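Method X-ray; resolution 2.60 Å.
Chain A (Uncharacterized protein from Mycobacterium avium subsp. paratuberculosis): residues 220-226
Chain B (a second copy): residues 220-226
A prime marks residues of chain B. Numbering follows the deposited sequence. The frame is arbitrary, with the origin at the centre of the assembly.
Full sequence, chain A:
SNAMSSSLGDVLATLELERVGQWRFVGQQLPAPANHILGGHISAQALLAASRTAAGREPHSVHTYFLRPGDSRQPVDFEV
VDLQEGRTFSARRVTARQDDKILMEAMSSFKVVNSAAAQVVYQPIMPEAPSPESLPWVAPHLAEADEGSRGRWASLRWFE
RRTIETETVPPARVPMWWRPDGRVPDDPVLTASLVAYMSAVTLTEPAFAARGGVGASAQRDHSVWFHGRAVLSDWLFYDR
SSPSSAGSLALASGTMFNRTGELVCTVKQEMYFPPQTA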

# COMPACT_ATOMS: atom_id res chain seq x y z
N ARG A 220 4.77 4.79 -9.94
CA ARG A 220 3.55 4.08 -10.19
C ARG A 220 2.54 4.09 -9.04
O ARG A 220 1.40 4.32 -9.18
N ASP A 221 2.99 3.85 -7.85
CA ASP A 221 2.07 4.02 -6.73
C ASP A 221 2.78 4.51 -5.48
O ASP A 221 4.00 4.41 -5.36
N HIS A 222 1.99 5.06 -4.56
CA HIS A 222 2.51 5.59 -3.32
C HIS A 222 1.58 5.19 -2.18
O HIS A 222 0.36 5.26 -2.31
N SER A 223 2.15 4.73 -1.07
CA SER A 223 1.35 4.29 0.07
C SER A 223 1.91 4.84 1.37
O SER A 223 3.10 4.74 1.66
N VAL A 224 1.02 5.42 2.18
CA VAL A 224 1.42 6.02 3.44
C VAL A 224 0.54 5.51 4.56
O VAL A 224 -0.68 5.48 4.43
N TRP A 225 1.16 5.09 5.65
CA TRP A 225 0.41 4.79 6.85
C TRP A 225 0.84 5.77 7.94
O TRP A 225 2.02 5.84 8.28
N PHE A 226 -0.10 6.53 8.46
CA PHE A 226 0.22 7.54 9.46
C PHE A 226 0.25 6.93 10.86
O PHE A 226 -0.54 6.05 11.18
N ARG B 220 -8.04 -3.62 8.06
CA ARG B 220 -8.53 -2.39 7.46
C ARG B 220 -8.04 -2.26 6.02
O ARG B 220 -8.80 -1.92 5.12
N ASP B 221 -6.76 -2.54 5.80
CA ASP B 221 -6.26 -2.59 4.43
C ASP B 221 -5.10 -3.58 4.26
O ASP B 221 -4.43 -3.95 5.21
N HIS B 222 -4.91 -4.00 3.01
CA HIS B 222 -3.87 -4.96 2.64
C HIS B 222 -3.21 -4.51 1.35
O HIS B 222 -3.88 -4.16 0.39
N SER B 223 -1.88 -4.58 1.32
CA SER B 223 -1.12 -4.13 0.16
C SER B 223 -0.08 -5.17 -0.20
O SER B 223 0.63 -5.67 0.68
N VAL B 224 -0.00 -5.52 -1.49
CA VAL B 224 0.98 -6.50 -1.96
C VAL B 224 1.72 -5.99 -3.19
O VAL B 224 1.11 -5.55 -4.15
N TRP B 225 3.05 -6.08 -3.16
CA TRP B 225 3.85 -5.80 -4.35
C TRP B 225 4.54 -7.08 -4.80
O TRP B 225 5.31 -7.68 -4.06
N PHE B 226 4.26 -7.50 -6.02
CA PHE B 226 4.78 -8.74 -6.53
C PHE B 226 6.14 -8.57 -7.14
O PHE B 226 6.41 -7.59 -7.76

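The most distinctive feature of this contact is a pair of buried tryptophan–aspartate hydrogen bonds, each reaching across the gap between strands whose axes come no closer than 10.4 Å. Such a separation rules out backbone pairing, so the two stretches meet through side chains alone. The strands run at 140° to one another, and their register is centred on Ser223 and Ser223′, which places Asp221 opposite Trp225′ and Trp225 opposite Asp221′.

Alternation along each strand selects the residues that take part. Asp221, Ser223 and Trp225 direct their CA-to-CB bonds toward the partner strand, as do their counterparts in chain B, whereas His222 and His222′ point away. Both tryptophans adopt the m rotamer, with chi2 near -95°, and so carry the indole NH to the facing carboxylate. Trp225 NE1 donates to Asp221′ OD2 at 3.0 Å with an N-H...acceptor angle of 161°. The reciprocal bond, from Trp225′ NE1 to Asp221 OD1, keeps the same angle but lengthens to 3.4 Å and is weak. Both aspartates are in the p rotamer, but, allowing for the equivalence of the two carboxylate oxygens, the carboxylate planes differ by about 50°, and the two-fold likeness is imperfect at this point.

Between these polar ends the indoles meet edge to edge, Trp225 CH2 lying 3.8 Å from Trp225′ CH2, an apolar contact rather than a face-to-face stack. The serines, both m, fill in beside the rings: Ser223 OG is 4.2 Å from Trp225′ CZ2, and Ser223′ OG is 4.1 Å from Trp225 CZ2. The two hydroxyls are too far apart to bond to each other, with Ser223 OG 4.5 Å from Ser223′ OG; each is satisfied elsewhere in the structure. Of the 232 Å² buried between the two stretches, both sides summed, the tryptophans account for more than half.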

# COMPACT_ATOMS: atom_id res chain seq x y z
CB ARG A 220 3.85 2.68 -10.64
CG ARG A 220 2.63 1.91 -11.03
CD ARG A 220 1.87 2.52 -12.16
NE ARG A 220 0.93 1.56 -12.64
CZ ARG A 220 0.18 1.71 -13.69
NH1 ARG A 220 0.25 2.78 -14.41
NH2 ARG A 220 -0.64 0.76 -14.01
CB ASP A 221 1.30 2.72 -6.42
CG ASP A 221 2.21 1.54 -6.09
OD1 ASP A 221 3.08 1.68 -5.20
OD2 ASP A 221 2.02 0.46 -6.70
CB HIS A 222 2.65 7.11 -3.41
CG HIS A 222 3.31 7.73 -2.22
ND1 HIS A 222 4.66 7.59 -1.96
CD2 HIS A 222 2.82 8.51 -1.24
CE1 HIS A 222 4.96 8.25 -0.86
NE2 HIS A 222 3.86 8.82 -0.40
CB SER A 223 1.27 2.77 0.15
OG SER A 223 0.34 2.27 -0.79
CB VAL A 224 1.30 7.55 3.39
CG1 VAL A 224 1.79 8.15 4.69
CG2 VAL A 224 2.07 8.11 2.21
CB TRP A 225 0.63 3.35 7.29
CG TRP A 225 0.22 2.34 6.26
CD1 TRP A 225 -0.98 1.71 6.15
CD2 TRP A 225 1.03 1.85 5.17
NE1 TRP A 225 -0.98 0.85 5.07
CE2 TRP A 225 0.24 0.92 4.46
CE3 TRP A 225 2.33 2.10 4.74
CZ2 TRP A 225 0.72 0.25 3.33
CZ3 TRP A 225 2.81 1.43 3.63
CH2 TRP A 225 2.01 0.52 2.93
CB PHE A 226 -0.77 8.70 9.40
CG PHE A 226 -0.71 9.47 8.11
CD1 PHE A 226 0.22 10.49 7.95
CD2 PHE A 226 -1.56 9.16 7.07
CE1 PHE A 226 0.28 11.21 6.77
CE2 PHE A 226 -1.50 9.88 5.88
CZ PHE A 226 -0.58 10.90 5.73
CB ARG B 220 -8.10 -1.19 8.28
CG ARG B 220 -8.57 0.14 7.73
CD ARG B 220 -10.07 0.16 7.52
NE ARG B 220 -10.55 1.49 7.16
CZ ARG B 220 -11.83 1.81 7.01
NH1 ARG B 220 -12.76 0.89 7.19
NH2 ARG B 220 -12.19 3.05 6.69
CB ASP B 221 -5.86 -1.19 3.94
CG ASP B 221 -4.86 -0.48 4.84
OD1 ASP B 221 -5.28 0.06 5.89
OD2 ASP B 221 -3.67 -0.42 4.48
CB HIS B 222 -4.48 -6.35 2.48
CG HIS B 222 -3.47 -7.43 2.24
ND1 HIS B 222 -2.64 -7.91 3.23
CD2 HIS B 222 -3.14 -8.11 1.11
CE1 HIS B 222 -1.86 -8.85 2.73
NE2 HIS B 222 -2.14 -8.99 1.45
CB SER B 223 -0.43 -2.79 0.44
OG SER B 223 -1.31 -1.70 0.36
CB VAL B 224 0.34 -7.84 -2.31
CG1 VAL B 224 1.41 -8.85 -2.69
CG2 VAL B 224 -0.47 -8.36 -1.15
CB TRP B 225 4.87 -4.70 -4.05
CG TRP B 225 4.25 -3.41 -3.62
CD1 TRP B 225 3.96 -2.34 -4.41
CD2 TRP B 225 3.84 -3.06 -2.30
NE1 TRP B 225 3.39 -1.34 -3.66
CE2 TRP B 225 3.31 -1.75 -2.36
CE3 TRP B 225 3.87 -3.71 -1.06
CZ2 TRP B 225 2.81 -1.10 -1.24
CZ3 TRP B 225 3.38 -3.06 0.04
CH2 TRP B 225 2.85 -1.76 -0.05
CB PHE B 226 3.84 -9.34 -7.53
CG PHE B 226 2.53 -9.73 -6.95
CD1 PHE B 226 2.36 -10.91 -6.30
CD2 PHE B 226 1.45 -8.90 -7.07
CE1 PHE B 226 1.16 -11.26 -5.79
CE2 PHE B 226 0.24 -9.24 -6.55
CZ PHE B 226 0.10 -10.43 -5.91